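Local structure of putative molybdenum carrier protein (3IMK) at residues I8-S13 with I129-I134; I32-W37 with Y53-M58. The protein is of unknown function but, as a putative molybdenum carrier of the circularly permuted YpsA branch of the SLOG clan, may bind a molybdenum-containing ligand. All blocks are in the same frame, centred on the assembly; numbering follows the deposited sequence.

From the N terminus the chain first lays down strand 10-12, runs through helix 19-29 and returns in strand 34-38, which lies beside the first in the sheet. Contact 2 then closes a short loop, 15 residues without helix, by bringing 53-58 against 32-37 at the sheet's outer margin. Contact 1 closes a far larger one: 115 residues later, 129-134 comes back to 8-13, so contact 2 is nested inside it. The centres are about 11 Å apart, and the two join directly, Ile-11 O lying 3.1 Å from Gly-35 N in a probable hydrogen bond. Together they tie edge strand 56-57, through 34-38 and 10-12, to strand 131-135.

Contact 1 of 2, residues I8-S13 with I129-I134; sequences ITKIIS and IQVLNI
Ile-12 and Leu-132 mark the regular half of this pairing: Ile-12 N donates to Leu-132 O at 2.9 Å with an angle of 166° at the hydrogen. Leu-132 N to Lys-10 O and Ile-134 N to Ile-12 O complete the alternating pattern of parallel strands, the axes of strands 10-12 and 131-134 approaching to 4.7 Å. On one face of the sheet, Ile-11 CG2 meets Ile-134 CD1 at 3.8 Å, and helix 19-29 covers both through Ala-23. On the other face Ile-12 CG1, held between the backbone N and the carbonyl carbon (chi1 72°), lies 3.7 Å from Asn-133 CA. Asn-133 ND2 is hydrogen-bonded to Thr-77 OG1.

Towards Thr-9 the order gives way to a looser, wetter end. Gln-130 O there accepts from two successive amides on the same face of its plane, Thr-9 N at 2.9 Å and, longer, Lys-10 N at 3.3 Å. Water 1 spans the exposed side chains, 2.7 Å from Thr-9 OG1 and donating to Gln-130 OE1, while the extended Lys-10 chain leads away, its NZ hydrogen-bonded to a tetraethylene glycol probably from the crystallisation liquor. The arrangement is that of neighbouring central strands in a parallel, helix-flanked Rossmann-like sheet, consistent with the SLOG clan.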
loop_
_atom_site.group_PDB
_atom_site.type_symbol
_atom_site.label_atom_id
_atom_site.label_comp_id
_atom_site.label_asym_id
_atom_site.label_seq_id
_atom_site.Cartn_x
_atom_site.Cartn_y
_atom_site.Cartn_z
ATOM N N ILE A 8 10.930 -4.199 7.529
ATOM C CA ILE A 8 10.433 -3.361 6.459
ATOM C C ILE A 8 11.477 -2.297 6.122
ATOM O O ILE A 8 11.666 -1.326 6.881
ATOM C CB ILE A 8 9.068 -2.728 6.808
ATOM C CG1 ILE A 8 8.050 -3.793 7.185
ATOM C CG2 ILE A 8 8.500 -1.877 5.649
ATOM C CD1 ILE A 8 7.798 -4.871 6.154
ATOM N N THR A 9 12.181 -2.508 5.013
ATOM C CA THR A 9 13.228 -1.612 4.571
ATOM C C THR A 9 12.722 -0.535 3.653
ATOM O O THR A 9 13.400 0.457 3.413
ATOM C CB THR A 9 14.334 -2.399 3.859
ATOM O OG1 THR A 9 13.723 -3.033 2.709
ATOM C CG2 THR A 9 14.979 -3.433 4.821
ATOM N N LYS A 10 11.531 -0.723 3.084
ATOM C CA LYS A 10 10.951 0.283 2.169
ATOM C C LYS A 10 9.443 0.058 2.033
ATOM O O LYS A 10 9.001 -1.102 1.916
ATOM C CB LYS A 10 11.598 0.219 0.783
ATOM C CG LYS A 10 11.280 1.397 -0.165
ATOM C CD LYS A 10 11.992 1.256 -1.516
ATOM C CE LYS A 10 11.795 2.484 -2.438
ATOM N NZ LYS A 10 12.672 2.619 -3.700
ATOM N N ILE A 11 8.684 1.158 2.050
ATOM C CA ILE A 11 7.254 1.177 1.744
ATOM C C ILE A 11 7.083 1.865 0.428
ATOM O O ILE A 11 7.652 2.939 0.220
ATOM C CB ILE A 11 6.440 1.868 2.841
ATOM C CG1 ILE A 11 6.406 0.965 4.093
ATOM C CG2 ILE A 11 4.989 2.181 2.354
ATOM C CD1 ILE A 11 5.882 1.659 5.382
ATOM N N ILE A 12 6.315 1.266 -0.486
ATOM C CA ILE A 12 5.972 1.951 -1.708
ATOM C C ILE A 12 4.461 2.038 -1.929
ATOM O O ILE A 12 3.712 1.235 -1.392
ATOM C CB ILE A 12 6.666 1.335 -2.956
ATOM C CG1 ILE A 12 6.095 -0.021 -3.378
ATOM C CG2 ILE A 12 8.196 1.205 -2.736
ATOM C CD1 ILE A 12 6.621 -0.497 -4.786
ATOM N N SER A 13 4.048 2.982 -2.776
ATOM C CA SER A 13 2.667 3.018 -3.226
ATOM C C SER A 13 2.579 3.834 -4.511
ATOM O O SER A 13 3.551 4.395 -4.970
ATOM C CB SER A 13 1.770 3.642 -2.173
ATOM O OG SER A 13 1.852 5.079 -2.197
ATOM N N ILE A 129 8.968 -10.390 3.512
ATOM C CA ILE A 129 8.633 -9.183 2.783
ATOM C C ILE A 129 9.376 -8.026 3.422
ATOM O O ILE A 129 9.169 -7.731 4.597
ATOM C CB ILE A 129 7.128 -8.944 2.816
ATOM C CG1 ILE A 129 6.453 -10.011 1.943
ATOM C CG2 ILE A 129 6.800 -7.499 2.284
ATOM C CD1 ILE A 129 4.987 -10.207 2.246
ATOM N N GLN A 130 10.248 -7.371 2.640
ATOM C CA GLN A 130 10.970 -6.192 3.120
ATOM C C GLN A 130 10.594 -4.900 2.406
ATOM O O GLN A 130 10.530 -3.842 3.025
ATOM C CB GLN A 130 12.472 -6.462 3.007
ATOM C CG GLN A 130 13.008 -7.621 3.884
ATOM C CD GLN A 130 14.545 -7.718 3.930
ATOM O OE1 GLN A 130 15.257 -6.990 3.259
ATOM N NE2 GLN A 130 15.025 -8.644 4.708
ATOM N N VAL A 131 10.379 -4.976 1.088
ATOM C CA VAL A 131 9.854 -3.887 0.284
ATOM C C VAL A 131 8.365 -4.160 0.128
ATOM O O VAL A 131 7.965 -5.164 -0.536
ATOM C CB VAL A 131 10.533 -3.789 -1.076
ATOM C CG1 VAL A 131 9.912 -2.642 -1.891
ATOM C CG2 VAL A 131 12.090 -3.582 -0.929
ATOM N N LEU A 132 7.568 -3.358 0.833
ATOM C CA LEU A 132 6.146 -3.559 0.934
ATOM C C LEU A 132 5.359 -2.544 0.148
ATOM O O LEU A 132 5.450 -1.346 0.441
ATOM C CB LEU A 132 5.738 -3.485 2.401
ATOM C CG LEU A 132 4.245 -3.611 2.724
ATOM C CD1 LEU A 132 3.690 -4.967 2.297
ATOM C CD2 LEU A 132 4.018 -3.409 4.250
ATOM N N ASN A 133 4.598 -2.996 -0.857
ATOM C CA ASN A 133 3.648 -2.155 -1.604
ATOM C C ASN A 133 2.336 -2.121 -0.841
ATOM O O ASN A 133 1.864 -3.160 -0.400
ATOM C CB ASN A 133 3.433 -2.760 -2.971
ATOM C CG ASN A 133 2.432 -1.995 -3.843
ATOM O OD1 ASN A 133 2.438 -0.759 -3.846
ATOM N ND2 ASN A 133 1.644 -2.711 -4.635
ATOM N N ILE A 134 1.801 -0.919 -0.631
ATOM C CA ILE A 134 0.549 -0.744 0.101
ATOM C C ILE A 134 -0.402 -0.061 -0.863
ATOM O O ILE A 134 -0.104 0.978 -1.467
ATOM C CB ILE A 134 0.729 0.061 1.392
ATOM C CG1 ILE A 134 1.763 -0.650 2.258
ATOM C CG2 ILE A 134 -0.651 0.218 2.099
ATOM C CD1 ILE A 134 2.092 0.068 3.598
HETATM O O HOH W 1 15.110 -4.880 1.330
#

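Contact 2 of 2, residues I32-W37 with Y53-M58; sequences IPYGGW and YQLQEM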
loop_
_atom_site.group_PDB
_atom_site.type_symbol
_atom_site.label_atom_id
_atom_site.label_comp_id
_atom_site.label_asym_id
_atom_site.label_seq_id
_atom_site.Cartn_x
_atom_site.Cartn_y
_atom_site.Cartn_z
ATOM N N ILE A 32 10.962 5.506 7.552
ATOM C CA ILE A 32 11.140 4.298 6.748
ATOM C C ILE A 32 11.337 4.751 5.301
ATOM O O ILE A 32 10.549 5.587 4.825
ATOM C CB ILE A 32 9.902 3.375 6.857
ATOM C CG1 ILE A 32 9.699 2.961 8.322
ATOM C CG2 ILE A 32 10.042 2.157 5.927
ATOM C CD1 ILE A 32 8.383 2.213 8.564
ATOM N N PRO A 33 12.386 4.271 4.598
ATOM C CA PRO A 33 12.544 4.618 3.184
ATOM C C PRO A 33 11.271 4.336 2.407
ATOM O O PRO A 33 10.547 3.389 2.715
ATOM C CB PRO A 33 13.684 3.701 2.733
ATOM C CG PRO A 33 14.484 3.510 4.019
ATOM C CD PRO A 33 13.451 3.331 5.053
ATOM N N TYR A 34 11.016 5.149 1.388
ATOM C CA TYR A 34 9.820 4.966 0.596
ATOM C C TYR A 34 10.087 5.301 -0.858
ATOM O O TYR A 34 11.134 5.870 -1.231
ATOM C CB TYR A 34 8.654 5.803 1.153
ATOM C CG TYR A 34 8.808 7.246 0.878
ATOM C CD1 TYR A 34 8.337 7.813 -0.309
ATOM C CD2 TYR A 34 9.463 8.085 1.763
ATOM C CE1 TYR A 34 8.528 9.179 -0.572
ATOM C CE2 TYR A 34 9.656 9.415 1.511
ATOM C CZ TYR A 34 9.208 9.965 0.320
ATOM O OH TYR A 34 9.408 11.322 0.024
ATOM N N GLY A 35 9.115 4.915 -1.702
ATOM C CA GLY A 35 9.128 5.235 -3.101
ATOM C C GLY A 35 7.809 4.833 -3.725
ATOM O O GLY A 35 6.803 4.673 -3.042
ATOM N N GLY A 36 7.841 4.644 -5.044
ATOM C CA GLY A 36 6.655 4.184 -5.748
ATOM C C GLY A 36 6.563 4.771 -7.131
ATOM O O GLY A 36 7.045 5.874 -7.416
ATOM N N TRP A 37 5.884 4.052 -7.980
ATOM C CA TRP A 37 5.610 4.479 -9.341
ATOM C C TRP A 37 4.274 5.187 -9.404
ATOM O O TRP A 37 3.274 4.712 -8.894
ATOM C CB TRP A 37 5.561 3.258 -10.236
ATOM C CG TRP A 37 6.905 2.606 -10.338
ATOM C CD1 TRP A 37 7.354 1.520 -9.616
ATOM C CD2 TRP A 37 7.994 2.992 -11.189
ATOM N NE1 TRP A 37 8.670 1.187 -9.987
ATOM C CE2 TRP A 37 9.066 2.073 -10.965
ATOM C CE3 TRP A 37 8.135 3.971 -12.168
ATOM C CZ2 TRP A 37 10.270 2.152 -11.670
ATOM C CZ3 TRP A 37 9.348 4.074 -12.836
ATOM C CH2 TRP A 37 10.393 3.180 -12.580
ATOM N N TYR A 53 7.034 14.451 -2.012
ATOM C CA TYR A 53 7.148 12.992 -2.101
ATOM C C TYR A 53 8.097 12.584 -3.242
ATOM O O TYR A 53 7.873 12.947 -4.407
ATOM C CB TYR A 53 5.787 12.359 -2.380
ATOM C CG TYR A 53 4.729 12.605 -1.321
ATOM C CD1 TYR A 53 4.677 11.845 -0.162
ATOM C CD2 TYR A 53 3.787 13.619 -1.481
ATOM C CE1 TYR A 53 3.691 12.082 0.824
ATOM C CE2 TYR A 53 2.822 13.832 -0.526
ATOM C CZ TYR A 53 2.770 13.062 0.615
ATOM O OH TYR A 53 1.809 13.302 1.553
ATOM N N GLN A 54 9.143 11.832 -2.882
ATOM C CA GLN A 54 10.131 11.366 -3.844
ATOM C C GLN A 54 9.614 10.100 -4.518
ATOM O O GLN A 54 9.626 9.020 -3.894
ATOM C CB GLN A 54 11.488 11.147 -3.148
ATOM C CG GLN A 54 12.023 12.405 -2.456
ATOM C CD GLN A 54 12.211 13.568 -3.418
ATOM O OE1 GLN A 54 13.021 13.489 -4.347
ATOM N NE2 GLN A 54 11.449 14.655 -3.212
ATOM N N LEU A 55 9.053 10.266 -5.719
ATOM C CA LEU A 55 8.406 9.163 -6.463
ATOM C C LEU A 55 8.888 9.113 -7.881
ATOM O O LEU A 55 9.542 10.054 -8.341
ATOM C CB LEU A 55 6.884 9.289 -6.414
ATOM C CG LEU A 55 6.326 9.378 -4.977
ATOM C CD1 LEU A 55 4.906 9.787 -5.000
ATOM C CD2 LEU A 55 6.385 8.015 -4.273
ATOM N N GLN A 56 8.569 8.031 -8.593
ATOM C CA GLN A 56 9.103 7.843 -9.945
ATOM C C GLN A 56 7.959 7.790 -10.956
ATOM O O GLN A 56 6.998 7.046 -10.789
ATOM C CB GLN A 56 9.877 6.518 -9.954
ATOM C CG GLN A 56 11.094 6.448 -8.919
ATOM C CD GLN A 56 10.755 6.331 -7.366
ATOM O OE1 GLN A 56 10.043 5.431 -6.929
ATOM N NE2 GLN A 56 11.359 7.221 -6.551
ATOM N N GLU A 57 8.052 8.582 -12.037
ATOM C CA GLU A 57 7.024 8.610 -13.052
ATOM C C GLU A 57 7.160 7.462 -14.061
ATOM O O GLU A 57 8.276 7.175 -14.534
ATOM C CB GLU A 57 7.015 9.958 -13.796
ATOM C CG GLU A 57 6.515 11.111 -12.985
ATOM C CD GLU A 57 6.553 12.427 -13.764
ATOM O OE1 GLU A 57 6.098 12.460 -14.927
ATOM O OE2 GLU A 57 7.016 13.435 -13.193
HETATM N N MSE A 58 5.997 6.908 -14.422
HETATM C CA MSE A 58 5.872 5.920 -15.514
HETATM C C MSE A 58 5.891 6.643 -16.871
HETATM O O MSE A 58 5.725 7.866 -16.947
HETATM C CB MSE A 58 4.584 5.137 -15.388
HETATM C CG MSE A 58 4.498 4.284 -14.155
HETATM SE SE MSE A 58 5.693 2.669 -14.406
HETATM C CE MSE A 58 4.613 1.683 -15.712
HETATM O O HOH W 2 11.795 7.513 -3.305
#
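Trp-37 and Gln-56 meet where the two segments form their parallel bridge. Gln-56 CB sits over one face of the indole, 4.0 Å from the centroid of the six-membered ring and 22° off its normal, a CH-pi contact displaced toward the rim. Selenomethionine Met-58 adds a Met-aromatic contact, its SE approaching Trp-37 CE3 obliquely at 3.6 Å. Beyond CB, the Gln-56 chain bends at chi2 (72°), and its OE1 accepts from Gly-36 N at 3.0 Å; Gly-36 O in turn receives Gln-56 N at 2.9 Å. One residue thus pairs with both polar backbone atoms of Gly-36. Leu-55 CD2 packs 3.5 Å from Gly-35 C.

At the other end Tyr-34 reaches across to 53-58, its OH accepting an almost straight bond from Gln-54 N (3.0 Å, 173°). A phenylalanine here would probably leave Gln-54 N without this acceptor and the start of 53-58 less firmly held. Between the two ends, water 2 donates to Tyr-34 O and Gln-54 O.

In the next shell, Asp-73 accepts from Trp-37 NE1, Lys-69 makes a cation-pi contact with the indole, and Tyr-53 OH is hydrogen-bonded to Asp-25 OD1. Backbone hydrogen bonds of Gln-56 and Met-58 with Val-38 continue the pairing, so that short strand 56-57 forms one margin of the parallel sheet, and Trp-37 and Met-58 line a pocket occupied by a polyether, probably from the crystallisation liquor.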